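Local coordinates for protein potential RNA-dependent RNA polymerase (Human picobirnavirus, PDB 5I62) that polymerises RNA from ribonucleoside triphosphates on an RNA template, and probably serves both transcription and genome replication of a small double-stranded RNA virus, at residues 264-272 / 316-324; 273-284 / 330-338. All coordinates share one frame; numbering follows the deposited sequence.

Contact 1: residues 264-272 / 316-324; sequences KFDQHFNPT and GIHGMGSGS
Asp266 and Ser322 bring together two signature elements of the polymerase palm: the turn of motif A that follows strand 257-261, and the Ser-Gly loop of motif B that leads into helix 327-345. The case illustrates how two largely irregular segments can be held by one residue that uses both its side chain and its main chain. The carboxylate of Asp266 is reached by following its side chain outward. Asp266 CB lies 4.1 Å from Met320 CB and 3.8 Å from Met320 O, so the base of the side chain rests alongside the motif B backbone. Asp266 CG stands beside the backbone N, opposite the carbonyl carbon (chi1 -65°), and this directs the carboxylate along the loop toward Ser322, whose OG is 3.5 Å from Asp266 CG. At the tip, Asp266 OD2 accepts a hydrogen bond of 2.7 Å from Ser322 OG, met on its anti side and 18° out of the carboxylate plane. Tyr95 of helix 89-97 also hydrogen-bonds this hydroxyl, tying the pair to a third part of the chain. The main chain is engaged as well. Asp266 O accepts from Met320 N at 2.8 Å and from Phe269 N within its own turn; the two donors come from opposite faces of the carbonyl plane, and the first bond is bent, with an angle of 135° at the hydrogen. Gly319 CA comes to 3.5 Å from Asp266 O as a CH...O contact, an approach its missing side chain allows, since a CB would face Asp266 O and Gln267 O. Phe269 turns its CB toward Met320. In related polymerases these two motifs border the nucleotide site, which this junction probably helps to shape. At the start of helix 271-284, Pro271 CG lies 4.3 Å from Ile317 CD1.

Contact 2: residues 273-284 / 330-338; sequences CQSVAKELLADL and DETLVHRVL
Val334 packs over Ala277 where helix 271-284, which follows motif A, meets helix 327-345, the helix of motif B; the two belong to the helical layer of the polymerase palm. The short segments run almost perpendicular, at 98°, with axes 8.9 Å apart at closest approach. The closest approaches are made by Val334 CG2, which lies beside its own backbone N and is thereby turned onto the other helix: it comes within 3.4 Å of Ala277 N and 3.5 Å of Cys273 O. The small Ala277 permits this close approach of a methyl to main-chain atoms. Beside it, Leu280 CD1 reaches across to 3.5 Å from Leu333 O. Leu280 and Val337 run alongside in opposing senses, Leu280 CD1 to Val337 CG2 at 3.7 Å. Val276, one turn before Leu280, reaches Val337 CG2 with its CG1, and Leu281 meets Leu333 at about a right angle.

Leu284 CD1 touches Leu333 CD2 at 4.5 Å, a looser pair over which Phe225 of helix 208-228 packs. Every touching residue is buried, so the solvent side is the far face of helix 271-284: there Ser275 and Ala282 are exposed, while Lys278 pairs with Glu295 and Glu279 with Lys115 in salt bridges outside the interface. Asp330, a buried acid that touches the other helix, is satisfied elsewhere: OD1 is hydrogen-bonded with the hydroxyl of Tyr218, and OD2 with that of Tyr302 and in a salt bridge with Lys301. Toward its helical partner, Asp330 OD1 offers merely a van der Waals touch, 3.7 Å from Leu281 CD1.

Overall arrangement
The centres of the two contacts lie about 13 Å apart, on the same side of the chain's centre, and their segments alternate along the sequence: 264-272, 273-284, 316-324, 330-338. Each contact pairs a piece of the motif A region with a piece of the motif B region, contact 1 through loops and contact 2 through the helices that follow them. Helix 271-284 begins in contact 1 and supplies one whole side of contact 2. Phe269 bridges the two: its O probably accepts a hydrogen bond from Gln274 NE2, and its CZ packs on Val334 CG2. The loops of motifs A and B, which in related polymerases border the nucleotide site, are thus backed by the packing of their own helices.

Contact 1: residues 264-272 / 316-324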
loop_
_atom_site.group_PDB
_atom_site.type_symbol
_atom_site.label_atom_id
_atom_site.label_comp_id
_atom_site.label_asym_id
_atom_site.label_seq_id
_atom_site.Cartn_x
_atom_site.Cartn_y
_atom_site.Cartn_z
ATOM N N LYS A 264 4.151 2.356 -12.019
ATOM C CA LYS A 264 4.948 3.335 -11.286
ATOM C C LYS A 264 4.135 4.601 -10.991
ATOM O O LYS A 264 4.533 5.715 -11.322
ATOM C CB LYS A 264 6.221 3.661 -12.069
ATOM C CG LYS A 264 7.191 2.481 -12.164
ATOM C CD LYS A 264 8.402 2.877 -12.999
ATOM C CE LYS A 264 9.619 2.041 -12.680
ATOM N NZ LYS A 264 9.317 0.594 -12.702
ATOM N N PHE A 265 2.953 4.404 -10.406
ATOM C CA PHE A 265 2.039 5.510 -10.155
ATOM C C PHE A 265 2.687 6.574 -9.282
ATOM O O PHE A 265 2.648 7.762 -9.610
ATOM C CB PHE A 265 0.764 4.987 -9.496
ATOM C CG PHE A 265 -0.341 6.006 -9.389
ATOM C CD1 PHE A 265 -0.685 6.806 -10.461
ATOM C CD2 PHE A 265 -1.038 6.159 -8.206
ATOM C CE1 PHE A 265 -1.720 7.740 -10.352
ATOM C CE2 PHE A 265 -2.072 7.075 -8.100
ATOM C CZ PHE A 265 -2.408 7.871 -9.170
ATOM N N ASP A 266 3.273 6.158 -8.150
ATOM C CA ASP A 266 3.925 7.103 -7.248
ATOM C C ASP A 266 4.929 7.964 -8.003
ATOM O O ASP A 266 4.974 9.191 -7.836
ATOM C CB ASP A 266 4.647 6.356 -6.114
ATOM C CG ASP A 266 3.696 5.591 -5.195
ATOM O OD1 ASP A 266 2.468 5.645 -5.390
ATOM O OD2 ASP A 266 4.196 4.924 -4.262
ATOM N N GLN A 267 5.757 7.315 -8.821
ATOM C CA GLN A 267 6.831 8.002 -9.528
ATOM C C GLN A 267 6.288 9.045 -10.500
ATOM O O GLN A 267 6.940 10.065 -10.745
ATOM C CB GLN A 267 7.700 6.989 -10.268
ATOM C CG GLN A 267 8.490 5.990 -9.393
ATOM C CD GLN A 267 7.694 4.755 -8.991
ATOM O OE1 GLN A 267 6.469 4.797 -8.860
ATOM N NE2 GLN A 267 8.397 3.640 -8.808
ATOM N N HIS A 268 5.111 8.805 -11.066
ATOM C CA HIS A 268 4.532 9.701 -12.057
ATOM C C HIS A 268 3.597 10.729 -11.445
ATOM O O HIS A 268 2.959 11.489 -12.188
ATOM C CB HIS A 268 3.760 8.900 -13.115
ATOM C CG HIS A 268 4.628 8.119 -14.052
ATOM N ND1 HIS A 268 5.135 6.881 -13.736
ATOM C CD2 HIS A 268 5.054 8.389 -15.310
ATOM C CE1 HIS A 268 5.858 6.431 -14.746
ATOM N NE2 HIS A 268 5.824 7.326 -15.713
ATOM N N PHE A 269 3.465 10.757 -10.117
ATOM C CA PHE A 269 2.503 11.656 -9.471
ATOM C C PHE A 269 3.103 13.060 -9.490
ATOM O O PHE A 269 3.701 13.539 -8.525
ATOM C CB PHE A 269 2.172 11.167 -8.062
ATOM C CG PHE A 269 0.837 11.626 -7.560
ATOM C CD1 PHE A 269 -0.334 10.985 -7.957
ATOM C CD2 PHE A 269 0.747 12.700 -6.702
ATOM C CE1 PHE A 269 -1.572 11.416 -7.496
ATOM C CE2 PHE A 269 -0.493 13.149 -6.244
ATOM C CZ PHE A 269 -1.647 12.501 -6.626
ATOM N N ASN A 270 2.894 13.739 -10.615
ATOM C CA ASN A 270 3.650 14.915 -11.032
ATOM C C ASN A 270 2.993 16.189 -10.490
ATOM O O ASN A 270 1.964 16.139 -9.828
ATOM C CB ASN A 270 3.750 14.894 -12.554
ATOM C CG ASN A 270 2.373 14.861 -13.212
ATOM O OD1 ASN A 270 1.466 15.594 -12.821
ATOM N ND2 ASN A 270 2.220 13.996 -14.204
ATOM N N PRO A 271 3.570 17.369 -10.762
ATOM C CA PRO A 271 3.008 18.603 -10.193
ATOM C C PRO A 271 1.595 18.906 -10.658
ATOM O O PRO A 271 0.881 19.625 -9.962
ATOM C CB PRO A 271 3.990 19.688 -10.656
ATOM C CG PRO A 271 5.317 18.955 -10.759
ATOM C CD PRO A 271 4.922 17.607 -11.329
ATOM N N THR A 272 1.173 18.386 -11.811
ATOM C CA THR A 272 -0.216 18.565 -12.206
ATOM C C THR A 272 -1.132 17.776 -11.280
ATOM O O THR A 272 -2.106 18.319 -10.746
ATOM C CB THR A 272 -0.391 18.148 -13.670
ATOM O OG1 THR A 272 0.466 18.951 -14.489
ATOM C CG2 THR A 272 -1.827 18.353 -14.117
ATOM N N GLY A 316 15.852 17.908 -5.176
ATOM C CA GLY A 316 14.996 18.250 -6.295
ATOM C C GLY A 316 13.583 17.689 -6.137
ATOM O O GLY A 316 13.313 16.808 -5.317
ATOM N N ILE A 317 12.656 18.219 -6.948
ATOM C CA ILE A 317 11.282 17.727 -6.867
ATOM C C ILE A 317 11.192 16.328 -7.474
ATOM O O ILE A 317 12.023 15.920 -8.297
ATOM C CB ILE A 317 10.282 18.692 -7.534
ATOM C CG1 ILE A 317 10.567 18.842 -9.032
ATOM C CG2 ILE A 317 10.279 20.039 -6.817
ATOM C CD1 ILE A 317 9.419 19.538 -9.796
ATOM N N HIS A 318 10.187 15.575 -7.047
ATOM C CA HIS A 318 10.052 14.188 -7.471
ATOM C C HIS A 318 8.588 13.782 -7.322
ATOM O O HIS A 318 7.739 14.584 -6.923
ATOM C CB HIS A 318 10.999 13.281 -6.663
ATOM C CG HIS A 318 10.905 13.486 -5.176
ATOM N ND1 HIS A 318 9.825 13.070 -4.428
ATOM C CD2 HIS A 318 11.763 14.063 -4.301
ATOM C CE1 HIS A 318 10.022 13.375 -3.157
ATOM N NE2 HIS A 318 11.191 13.981 -3.051
ATOM N N GLY A 319 8.293 12.532 -7.671
ATOM C CA GLY A 319 6.954 12.015 -7.512
ATOM C C GLY A 319 6.633 11.783 -6.042
ATOM O O GLY A 319 7.362 12.184 -5.135
ATOM N N MET A 320 5.509 11.104 -5.812
ATOM C CA MET A 320 5.085 10.809 -4.453
ATOM C C MET A 320 6.166 10.045 -3.705
ATOM O O MET A 320 6.548 8.944 -4.103
ATOM C CB MET A 320 3.796 10.001 -4.456
ATOM C CG MET A 320 3.437 9.472 -3.091
ATOM S SD MET A 320 3.022 10.814 -1.956
ATOM C CE MET A 320 1.358 11.206 -2.564
ATOM N N GLY A 321 6.646 10.624 -2.604
ATOM C CA GLY A 321 7.572 9.898 -1.754
ATOM C C GLY A 321 6.835 8.765 -1.074
ATOM O O GLY A 321 6.159 8.980 -0.067
ATOM N N SER A 322 6.929 7.562 -1.642
ATOM C CA SER A 322 6.204 6.389 -1.161
ATOM C C SER A 322 6.547 6.102 0.294
ATOM O O SER A 322 7.590 5.496 0.563
ATOM C CB SER A 322 6.537 5.167 -2.026
ATOM O OG SER A 322 6.703 5.528 -3.396
ATOM N N GLY A 323 5.691 6.533 1.232
ATOM C CA GLY A 323 6.051 6.560 2.647
ATOM C C GLY A 323 5.593 7.805 3.392
ATOM O O GLY A 323 5.620 7.849 4.628
ATOM N N SER A 324 5.201 8.841 2.642
ATOM C CA SER A 324 4.531 10.003 3.221
ATOM C C SER A 324 3.292 9.604 4.011
ATOM O O SER A 324 2.651 8.592 3.727
ATOM C CB SER A 324 4.104 10.966 2.110
ATOM O OG SER A 324 3.270 11.983 2.641
#

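Contact 2: residues 273-284 / 330-338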
loop_
_atom_site.group_PDB
_atom_site.type_symbol
_atom_site.label_atom_id
_atom_site.label_comp_id
_atom_site.label_asym_id
_atom_site.label_seq_id
_atom_site.Cartn_x
_atom_site.Cartn_y
_atom_site.Cartn_z
ATOM N N CYS A 273 -0.803 16.502 -11.045
ATOM C CA CYS A 273 -1.552 15.696 -10.084
ATOM C C CYS A 273 -1.514 16.313 -8.692
ATOM O O CYS A 273 -2.529 16.344 -7.989
ATOM C CB CYS A 273 -1.003 14.274 -10.025
ATOM S SG CYS A 273 -1.186 13.358 -11.546
ATOM N N GLN A 274 -0.337 16.789 -8.272
ATOM C CA GLN A 274 -0.195 17.371 -6.942
ATOM C C GLN A 274 -1.125 18.570 -6.764
ATOM O O GLN A 274 -1.728 18.756 -5.700
ATOM C CB GLN A 274 1.263 17.777 -6.708
ATOM C CG GLN A 274 2.264 16.620 -6.681
ATOM C CD GLN A 274 3.708 17.086 -6.983
ATOM O OE1 GLN A 274 4.094 18.205 -6.636
ATOM N NE2 GLN A 274 4.494 16.222 -7.647
ATOM N N SER A 275 -1.253 19.406 -7.799
ATOM C CA SER A 275 -2.083 20.593 -7.632
ATOM C C SER A 275 -3.553 20.223 -7.500
ATOM O O SER A 275 -4.316 20.968 -6.885
ATOM C CB SER A 275 -1.874 21.572 -8.786
ATOM O OG SER A 275 -2.335 20.978 -9.980
ATOM N N VAL A 276 -3.968 19.086 -8.073
ATOM C CA VAL A 276 -5.347 18.626 -7.900
ATOM C C VAL A 276 -5.569 18.143 -6.474
ATOM O O VAL A 276 -6.587 18.460 -5.846
ATOM C CB VAL A 276 -5.698 17.518 -8.910
ATOM C CG1 VAL A 276 -7.108 16.978 -8.619
ATOM C CG2 VAL A 276 -5.606 18.026 -10.332
ATOM N N ALA A 277 -4.629 17.342 -5.949
ATOM C CA ALA A 277 -4.691 16.957 -4.542
ATOM C C ALA A 277 -4.792 18.186 -3.651
ATOM O O ALA A 277 -5.584 18.215 -2.707
ATOM C CB ALA A 277 -3.465 16.125 -4.150
ATOM N N LYS A 278 -3.995 19.216 -3.942
ATOM C CA LYS A 278 -4.005 20.395 -3.087
ATOM C C LYS A 278 -5.349 21.099 -3.140
ATOM O O LYS A 278 -5.814 21.636 -2.128
ATOM C CB LYS A 278 -2.896 21.357 -3.501
ATOM C CG LYS A 278 -2.729 22.526 -2.548
ATOM C CD LYS A 278 -1.578 23.423 -3.010
ATOM C CE LYS A 278 -1.485 24.668 -2.150
ATOM N NZ LYS A 278 -0.378 25.547 -2.628
ATOM N N GLU A 279 -5.979 21.120 -4.319
ATOM C CA GLU A 279 -7.278 21.770 -4.455
ATOM C C GLU A 279 -8.361 21.018 -3.689
ATOM O O GLU A 279 -9.218 21.631 -3.042
ATOM C CB GLU A 279 -7.660 21.902 -5.935
ATOM C CG GLU A 279 -8.912 22.736 -6.112
ATOM C CD GLU A 279 -9.276 23.010 -7.567
ATOM O OE1 GLU A 279 -8.404 22.883 -8.452
ATOM O OE2 GLU A 279 -10.449 23.368 -7.822
ATOM N N LEU A 280 -8.361 19.686 -3.778
ATOM C CA LEU A 280 -9.338 18.895 -3.033
ATOM C C LEU A 280 -9.153 19.066 -1.531
ATOM O O LEU A 280 -10.129 19.189 -0.778
ATOM C CB LEU A 280 -9.221 17.427 -3.417
ATOM C CG LEU A 280 -9.494 17.128 -4.890
ATOM C CD1 LEU A 280 -9.205 15.656 -5.174
ATOM C CD2 LEU A 280 -10.935 17.479 -5.228
ATOM N N LEU A 281 -7.895 19.029 -1.073
ATOM C CA LEU A 281 -7.617 19.221 0.348
ATOM C C LEU A 281 -8.047 20.610 0.811
ATOM O O LEU A 281 -8.592 20.765 1.911
ATOM C CB LEU A 281 -6.127 19.009 0.624
ATOM C CG LEU A 281 -5.706 17.553 0.499
ATOM C CD1 LEU A 281 -4.192 17.439 0.693
ATOM C CD2 LEU A 281 -6.447 16.751 1.543
ATOM N N ALA A 282 -7.815 21.633 -0.015
ATOM C CA ALA A 282 -8.225 22.978 0.373
ATOM C C ALA A 282 -9.743 23.071 0.501
ATOM O O ALA A 282 -10.260 23.795 1.363
ATOM C CB ALA A 282 -7.689 24.004 -0.626
ATOM N N ASP A 283 -10.476 22.334 -0.338
ATOM C CA ASP A 283 -11.930 22.272 -0.203
ATOM C C ASP A 283 -12.336 21.610 1.109
ATOM O O ASP A 283 -13.239 22.084 1.806
ATOM C CB ASP A 283 -12.538 21.509 -1.386
ATOM C CG ASP A 283 -14.061 21.589 -1.406
ATOM O OD1 ASP A 283 -14.589 22.667 -1.730
ATOM O OD2 ASP A 283 -14.728 20.588 -1.070
ATOM N N LEU A 284 -11.681 20.499 1.452
ATOM C CA LEU A 284 -12.044 19.728 2.640
ATOM C C LEU A 284 -11.676 20.447 3.935
ATOM O O LEU A 284 -12.316 20.226 4.970
ATOM C CB LEU A 284 -11.359 18.362 2.598
ATOM C CG LEU A 284 -11.896 17.357 1.567
ATOM C CD1 LEU A 284 -10.917 16.198 1.358
ATOM C CD2 LEU A 284 -13.215 16.814 2.042
ATOM N N ASP A 330 -3.491 11.476 -0.899
ATOM C CA ASP A 330 -3.356 12.337 -2.075
ATOM C C ASP A 330 -3.690 11.570 -3.346
ATOM O O ASP A 330 -4.391 12.072 -4.230
ATOM C CB ASP A 330 -1.932 12.899 -2.192
ATOM C CG ASP A 330 -1.644 14.036 -1.218
ATOM O OD1 ASP A 330 -2.438 14.275 -0.291
ATOM O OD2 ASP A 330 -0.598 14.706 -1.402
ATOM N N GLU A 331 -3.150 10.358 -3.460
ATOM C CA GLU A 331 -3.325 9.555 -4.659
ATOM C C GLU A 331 -4.773 9.129 -4.837
ATOM O O GLU A 331 -5.305 9.176 -5.947
ATOM C CB GLU A 331 -2.416 8.338 -4.594
ATOM C CG GLU A 331 -0.957 8.701 -4.733
ATOM C CD GLU A 331 -0.078 7.485 -4.867
ATOM O OE1 GLU A 331 -0.558 6.360 -4.599
ATOM O OE2 GLU A 331 1.100 7.668 -5.246
ATOM N N THR A 332 -5.422 8.706 -3.749
ATOM C CA THR A 332 -6.802 8.224 -3.833
ATOM C C THR A 332 -7.758 9.347 -4.222
ATOM O O THR A 332 -8.672 9.158 -5.042
ATOM C CB THR A 332 -7.209 7.599 -2.499
ATOM O OG1 THR A 332 -6.353 6.486 -2.225
ATOM C CG2 THR A 332 -8.660 7.121 -2.531
ATOM N N LEU A 333 -7.565 10.526 -3.636
ATOM C CA LEU A 333 -8.383 11.683 -3.980
ATOM C C LEU A 333 -8.244 12.025 -5.461
ATOM O O LEU A 333 -9.241 12.258 -6.156
ATOM C CB LEU A 333 -7.973 12.873 -3.117
ATOM C CG LEU A 333 -8.316 12.872 -1.629
ATOM C CD1 LEU A 333 -7.697 14.116 -1.003
ATOM C CD2 LEU A 333 -9.825 12.856 -1.429
ATOM N N VAL A 334 -7.005 12.061 -5.960
ATOM C CA VAL A 334 -6.781 12.423 -7.354
ATOM C C VAL A 334 -7.250 11.311 -8.287
ATOM O O VAL A 334 -7.796 11.578 -9.367
ATOM C CB VAL A 334 -5.305 12.787 -7.594
ATOM C CG1 VAL A 334 -5.031 12.979 -9.113
ATOM C CG2 VAL A 334 -4.939 14.051 -6.826
ATOM N N HIS A 335 -7.045 10.055 -7.894
ATOM C CA HIS A 335 -7.543 8.930 -8.689
ATOM C C HIS A 335 -9.058 9.025 -8.887
ATOM O O HIS A 335 -9.575 8.744 -9.981
ATOM C CB HIS A 335 -7.147 7.623 -7.996
ATOM C CG HIS A 335 -7.256 6.400 -8.848
ATOM N ND1 HIS A 335 -6.554 5.249 -8.571
ATOM C CD2 HIS A 335 -8.007 6.129 -9.943
ATOM C CE1 HIS A 335 -6.846 4.328 -9.474
ATOM N NE2 HIS A 335 -7.728 4.835 -10.315
ATOM N N ARG A 336 -9.784 9.459 -7.852
ATOM C CA ARG A 336 -11.227 9.600 -7.987
ATOM C C ARG A 336 -11.574 10.680 -9.014
ATOM O O ARG A 336 -12.497 10.501 -9.814
ATOM C CB ARG A 336 -11.870 9.892 -6.634
ATOM C CG ARG A 336 -13.416 9.991 -6.690
ATOM C CD ARG A 336 -14.054 8.700 -7.218
ATOM N NE ARG A 336 -15.430 8.536 -6.740
ATOM C CZ ARG A 336 -16.110 7.396 -6.794
ATOM N NH1 ARG A 336 -15.552 6.312 -7.321
ATOM N NH2 ARG A 336 -17.340 7.337 -6.305
ATOM N N VAL A 337 -10.814 11.785 -9.037
ATOM C CA VAL A 337 -10.982 12.796 -10.090
ATOM C C VAL A 337 -10.767 12.189 -11.475
ATOM O O VAL A 337 -11.513 12.476 -12.422
ATOM C CB VAL A 337 -10.041 13.989 -9.850
ATOM C CG1 VAL A 337 -10.177 15.012 -10.987
ATOM C CG2 VAL A 337 -10.350 14.643 -8.498
ATOM N N LEU A 338 -9.719 11.372 -11.621
ATOM C CA LEU A 338 -9.451 10.711 -12.896
ATOM C C LEU A 338 -10.659 9.900 -13.368
ATOM O O LEU A 338 -11.006 9.904 -14.556
ATOM C CB LEU A 338 -8.218 9.806 -12.766
ATOM C CG LEU A 338 -6.828 10.435 -12.670
ATOM C CD1 LEU A 338 -5.786 9.339 -12.403
ATOM C CD2 LEU A 338 -6.494 11.197 -13.954
#